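Local coordinates for copper homeostasis operon regulatory protein (Thermus thermophilus, PDB 3AAI), which probably acts as a metal-sensing, DNA-binding repressor that controls transcription of copper homeostasis genes, at residues A[10-15]-A[59-64]; A[65-70]-A[85-90]. One frame throughout, in Å; residues are numbered along the deposited sequence.

Contact 1 (A[10-15]-A[59-64]); sequences PKVREE and GEMVLR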
loop_
_atom_site.group_PDB
_atom_site.type_symbol
_atom_site.label_atom_id
_atom_site.label_comp_id
_atom_site.label_asym_id
_atom_site.label_seq_id
_atom_site.Cartn_x
_atom_site.Cartn_y
_atom_site.Cartn_z
ATOM N N PRO A 10 -0.592 8.517 -27.508
ATOM C CA PRO A 10 -0.391 9.970 -27.490
ATOM C C PRO A 10 -1.429 10.721 -26.645
ATOM O O PRO A 10 -1.100 11.688 -25.954
ATOM C CB PRO A 10 -0.469 10.341 -28.967
ATOM C CG PRO A 10 0.138 9.137 -29.633
ATOM C CD PRO A 10 -0.519 7.997 -28.887
ATOM N N LYS A 11 -2.682 10.277 -26.706
ATOM C CA LYS A 11 -3.752 10.911 -25.945
ATOM C C LYS A 11 -3.579 10.651 -24.448
ATOM O O LYS A 11 -3.975 11.470 -23.611
ATOM C CB LYS A 11 -5.106 10.396 -26.417
ATOM N N VAL A 12 -2.989 9.507 -24.115
ATOM C CA VAL A 12 -2.763 9.160 -22.718
ATOM C C VAL A 12 -1.606 9.999 -22.194
ATOM O O VAL A 12 -1.664 10.516 -21.080
ATOM C CB VAL A 12 -2.442 7.650 -22.547
ATOM C CG1 VAL A 12 -2.230 7.317 -21.068
ATOM C CG2 VAL A 12 -3.590 6.812 -23.106
ATOM N N ARG A 13 -0.556 10.145 -22.999
ATOM C CA ARG A 13 0.585 10.956 -22.586
ATOM C C ARG A 13 0.101 12.366 -22.269
ATOM O O ARG A 13 0.509 12.965 -21.270
ATOM C CB ARG A 13 1.644 11.039 -23.689
ATOM C CG ARG A 13 2.450 9.774 -23.908
ATOM C CD ARG A 13 3.609 10.028 -24.868
ATOM N NE ARG A 13 3.160 10.441 -26.196
ATOM C CZ ARG A 13 3.409 11.628 -26.740
ATOM N NH1 ARG A 13 2.958 11.907 -27.955
ATOM N NH2 ARG A 13 4.108 12.538 -26.074
ATOM N N GLU A 14 -0.771 12.885 -23.132
ATOM C CA GLU A 14 -1.319 14.228 -22.972
ATOM C C GLU A 14 -2.122 14.375 -21.691
ATOM O O GLU A 14 -1.915 15.320 -20.932
ATOM C CB GLU A 14 -2.203 14.593 -24.171
ATOM C CG GLU A 14 -1.451 14.710 -25.488
ATOM C CD GLU A 14 -2.333 15.202 -26.623
ATOM O OE1 GLU A 14 -1.827 15.313 -27.760
ATOM O OE2 GLU A 14 -3.528 15.479 -26.374
ATOM N N GLU A 15 -3.042 13.447 -21.454
ATOM C CA GLU A 15 -3.862 13.499 -20.248
ATOM C C GLU A 15 -2.970 13.335 -19.018
ATOM O O GLU A 15 -3.177 13.997 -17.998
ATOM C CB GLU A 15 -4.931 12.400 -20.284
ATOM C CG GLU A 15 -5.894 12.398 -19.104
ATOM C CD GLU A 15 -6.615 13.723 -18.913
ATOM O OE1 GLU A 15 -6.621 14.542 -19.852
ATOM O OE2 GLU A 15 -7.186 13.939 -17.824
ATOM N N GLY A 59 -1.274 6.604 -12.756
ATOM C CA GLY A 59 -0.694 5.290 -12.966
ATOM C C GLY A 59 -1.779 4.328 -13.417
ATOM O O GLY A 59 -1.548 3.450 -14.250
ATOM N N GLU A 60 -2.975 4.505 -12.861
ATOM C CA GLU A 60 -4.119 3.668 -13.196
ATOM C C GLU A 60 -4.484 3.824 -14.663
ATOM O O GLU A 60 -4.723 2.843 -15.366
ATOM C CB GLU A 60 -5.319 4.060 -12.336
ATOM C CG GLU A 60 -6.490 3.103 -12.438
ATOM C CD GLU A 60 -7.664 3.520 -11.574
ATOM O OE1 GLU A 60 -7.426 3.991 -10.443
ATOM O OE2 GLU A 60 -8.820 3.364 -12.022
HETATM N N MSE A 61 -4.541 5.071 -15.116
HETATM C CA MSE A 61 -4.877 5.365 -16.502
HETATM C C MSE A 61 -3.858 4.760 -17.460
HETATM O O MSE A 61 -4.221 4.132 -18.452
HETATM C CB MSE A 61 -4.935 6.874 -16.705
HETATM C CG MSE A 61 -4.784 7.311 -18.148
HETATM SE SE MSE A 61 -4.824 9.219 -18.264
HETATM C CE MSE A 61 -6.721 9.406 -18.570
ATOM N N VAL A 62 -2.581 4.967 -17.160
ATOM C CA VAL A 62 -1.509 4.439 -17.992
ATOM C C VAL A 62 -1.542 2.909 -18.005
ATOM O O VAL A 62 -1.397 2.298 -19.060
ATOM C CB VAL A 62 -0.130 4.948 -17.503
ATOM C CG1 VAL A 62 0.997 4.315 -18.323
ATOM C CG2 VAL A 62 -0.075 6.471 -17.636
ATOM N N LEU A 63 -1.750 2.290 -16.845
ATOM C CA LEU A 63 -1.812 0.830 -16.786
ATOM C C LEU A 63 -2.952 0.313 -17.666
ATOM O O LEU A 63 -2.752 -0.572 -18.501
ATOM C CB LEU A 63 -2.027 0.350 -15.347
ATOM C CG LEU A 63 -2.290 -1.153 -15.184
ATOM C CD1 LEU A 63 -1.104 -1.949 -15.715
ATOM C CD2 LEU A 63 -2.533 -1.479 -13.716
ATOM N N ARG A 64 -4.142 0.875 -17.472
ATOM C CA ARG A 64 -5.332 0.487 -18.228
ATOM C C ARG A 64 -5.084 0.488 -19.741
ATOM O O ARG A 64 -5.349 -0.507 -20.417
ATOM C CB ARG A 64 -6.495 1.427 -17.873
ATOM C CG ARG A 64 -7.854 1.008 -18.416
ATOM C CD ARG A 64 -8.934 2.014 -18.029
ATOM N NE ARG A 64 -9.222 2.008 -16.596
ATOM C CZ ARG A 64 -10.093 1.191 -16.012
ATOM N NH1 ARG A 64 -10.776 0.311 -16.736
ATOM N NH2 ARG A 64 -10.278 1.244 -14.701
#
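V12 meets M61 and V62 through aliphatic groups; to one side of this contact, E60 OE2 stands at the edge of the R64 guanidinium and in its plane, with R64 NH2 3.7 Å from that oxygen in a long salt bridge one helical turn back. E60 OE2 has a second partner in K92 NZ of the third subunit. The contact itself joins two antiparallel helices of the four-helix bundle, 10-34 and 41-69, whose short segments run at 176° with axes 10.3 Å apart. Their nearest CA atoms, those of V12 and V62, are 6.8 Å apart, a separation that suits short, branched valines at both positions. M61, a selenomethionine, is extended up to CG and SE before bending at chi3, and its flexible, apolar chain slides past V12 in the opposite direction. The aliphatic part of E15 crosses the M61 chain at about a right angle, but their closest carbons are modelled too near for exact placement to be trusted. V62 also packs on L45 of the second subunit, while R13 NH2 donates a hydrogen bond to L34 O of that subunit, linking the start of helix 10-34 to it. With V12 CG1 anti to its backbone nitrogen (chi1 -179°), that methyl comes within 3.9 Å of M61 CG and 4.1 Å of V62 CG2.

Contact 2 (A[65-70]-A[85-90]); sequences AHLKDH and EELMEA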
loop_
_atom_site.group_PDB
_atom_site.type_symbol
_atom_site.label_atom_id
_atom_site.label_comp_id
_atom_site.label_asym_id
_atom_site.label_seq_id
_atom_site.Cartn_x
_atom_site.Cartn_y
_atom_site.Cartn_z
ATOM N N ALA A 65 -4.573 1.597 -20.272
ATOM C CA ALA A 65 -4.298 1.693 -21.702
ATOM C C ALA A 65 -3.306 0.607 -22.105
ATOM O O ALA A 65 -3.472 -0.057 -23.131
ATOM C CB ALA A 65 -3.740 3.074 -22.043
ATOM N N HIS A 66 -2.274 0.433 -21.284
ATOM C CA HIS A 66 -1.247 -0.575 -21.519
ATOM C C HIS A 66 -1.907 -1.953 -21.620
ATOM O O HIS A 66 -1.574 -2.747 -22.500
ATOM C CB HIS A 66 -0.237 -0.553 -20.364
ATOM C CG HIS A 66 0.922 -1.489 -20.533
ATOM N ND1 HIS A 66 1.901 -1.304 -21.485
ATOM C CD2 HIS A 66 1.282 -2.594 -19.837
ATOM C CE1 HIS A 66 2.815 -2.252 -21.367
ATOM N NE2 HIS A 66 2.462 -3.048 -20.375
ATOM N N LEU A 67 -2.857 -2.225 -20.729
ATOM C CA LEU A 67 -3.546 -3.508 -20.721
ATOM C C LEU A 67 -4.521 -3.686 -21.887
ATOM O O LEU A 67 -4.524 -4.730 -22.540
ATOM C CB LEU A 67 -4.286 -3.705 -19.396
ATOM C CG LEU A 67 -3.417 -3.729 -18.134
ATOM C CD1 LEU A 67 -4.307 -3.915 -16.920
ATOM C CD2 LEU A 67 -2.385 -4.851 -18.222
ATOM N N LYS A 68 -5.347 -2.677 -22.145
ATOM C CA LYS A 68 -6.312 -2.758 -23.239
ATOM C C LYS A 68 -5.606 -3.153 -24.526
ATOM O O LYS A 68 -6.163 -3.855 -25.368
ATOM C CB LYS A 68 -7.018 -1.416 -23.443
ATOM C CG LYS A 68 -7.946 -1.020 -22.315
ATOM C CD LYS A 68 -8.636 0.300 -22.613
ATOM C CE LYS A 68 -9.516 0.740 -21.454
ATOM N NZ LYS A 68 -10.544 -0.283 -21.122
ATOM N N ASP A 69 -4.366 -2.697 -24.656
ATOM C CA ASP A 69 -3.550 -2.975 -25.825
ATOM C C ASP A 69 -3.165 -4.452 -25.930
ATOM O O ASP A 69 -3.230 -5.042 -27.008
ATOM C CB ASP A 69 -2.287 -2.119 -25.770
ATOM C CG ASP A 69 -1.489 -2.183 -27.044
ATOM O OD1 ASP A 69 -1.068 -3.292 -27.433
ATOM O OD2 ASP A 69 -1.283 -1.116 -27.658
ATOM N N HIS A 70 -2.763 -5.043 -24.810
ATOM C CA HIS A 70 -2.359 -6.444 -24.779
ATOM C C HIS A 70 -3.529 -7.367 -24.468
ATOM O O HIS A 70 -4.674 -6.926 -24.383
ATOM C CB HIS A 70 -1.259 -6.646 -23.737
ATOM C CG HIS A 70 -0.029 -5.827 -23.986
ATOM N ND1 HIS A 70 0.765 -5.993 -25.103
ATOM C CD2 HIS A 70 0.551 -4.848 -23.254
ATOM C CE1 HIS A 70 1.783 -5.152 -25.045
ATOM N NE2 HIS A 70 1.677 -4.446 -23.933
ATOM N N GLU A 85 6.801 -9.825 -17.515
ATOM C CA GLU A 85 7.971 -9.631 -16.663
ATOM C C GLU A 85 8.210 -8.152 -16.381
ATOM O O GLU A 85 8.435 -7.756 -15.237
ATOM C CB GLU A 85 9.216 -10.245 -17.325
ATOM N N GLU A 86 8.160 -7.338 -17.430
ATOM C CA GLU A 86 8.383 -5.901 -17.292
ATOM C C GLU A 86 7.281 -5.255 -16.455
ATOM O O GLU A 86 7.560 -4.487 -15.530
ATOM C CB GLU A 86 8.453 -5.248 -18.672
ATOM N N LEU A 87 6.032 -5.575 -16.779
ATOM C CA LEU A 87 4.889 -5.030 -16.057
ATOM C C LEU A 87 4.986 -5.300 -14.557
ATOM O O LEU A 87 4.947 -4.369 -13.750
ATOM C CB LEU A 87 3.592 -5.627 -16.598
ATOM C CG LEU A 87 2.306 -5.112 -15.946
ATOM C CD1 LEU A 87 2.240 -3.591 -16.059
ATOM C CD2 LEU A 87 1.107 -5.751 -16.627
HETATM N N MSE A 88 5.108 -6.575 -14.190
HETATM C CA MSE A 88 5.211 -6.966 -12.790
HETATM C C MSE A 88 6.368 -6.218 -12.142
HETATM O O MSE A 88 6.326 -5.878 -10.958
HETATM C CB MSE A 88 5.440 -8.478 -12.668
HETATM C CG MSE A 88 4.315 -9.341 -13.220
HETATM SE SE MSE A 88 2.615 -9.092 -12.302
HETATM C CE MSE A 88 2.971 -10.182 -10.740
ATOM N N GLU A 89 7.401 -5.963 -12.936
ATOM C CA GLU A 89 8.576 -5.246 -12.467
ATOM C C GLU A 89 8.192 -3.801 -12.149
ATOM O O GLU A 89 8.637 -3.228 -11.152
ATOM C CB GLU A 89 9.653 -5.283 -13.549
ATOM C CG GLU A 89 11.011 -4.807 -13.103
ATOM C CD GLU A 89 12.062 -5.027 -14.170
ATOM O OE1 GLU A 89 12.264 -6.193 -14.569
ATOM O OE2 GLU A 89 12.684 -4.039 -14.611
ATOM N N ALA A 90 7.355 -3.219 -13.003
ATOM C CA ALA A 90 6.901 -1.849 -12.810
ATOM C C ALA A 90 5.938 -1.819 -11.632
ATOM O O ALA A 90 6.074 -0.997 -10.730
ATOM C CB ALA A 90 6.209 -1.339 -14.069
#
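L87 reaches across from helix 80-91 with its two methyls divided between neighbours on helix 41-69: CD1 lies 4.0 Å from H66 CD2, and CD2 lies 3.9 Å from L67 CD2. The short C-terminal helix thereby packs against the end region of a long helix of the four-helix bundle. A leucine suits this role because its forked end can serve two partners, here with CG anti to the backbone nitrogen (chi1 -179°) so that the fork faces helix 41-69. L67 meets it at about a right angle. The H66 side chain runs past L87 in the opposite direction, and its ring takes the methyl obliquely, through a carbon and not a nitrogen. The backbones stay well apart, 9.3 Å between the CA atoms of H66 and L87, so the side chains alone bridge the gap. Farther out, L87 also packs on L67 of the third subunit, and L67 on L87 of that subunit, which joins the contact to a leucine cluster between subunits. H66 packs on C41 of the second subunit, a meeting consistent with the intersubunit copper sites of CsoR relatives, built from cysteine and histidine. E89 OE2 forms a salt bridge with K46 NZ of the second subunit. One turn along from H66, the H70 ring turns an edge to it, with H70 CD2 standing 3.9 Å above the plane of the H66 ring, over its centre.

In the fold
Helix 41-69 carries one side of both contacts: its segment 59-64 serves contact 1 and the following 65-70 serves contact 2, so the chain completes the first before it comes to the second, their centres about 12 Å apart. They also touch directly. L63 CD1 of the first lies 3.7 Å from L87 CD1 of the second, and V12 CG2 lies 3.9 Å from A65 CB. Helices 10-34 and 80-91 are thus both joined by apolar packing to the C-terminal half of helix 41-69. Each contact also borders the second and third subunits, with contact 2 being the one that includes H66, which packs on C41 of the second subunit.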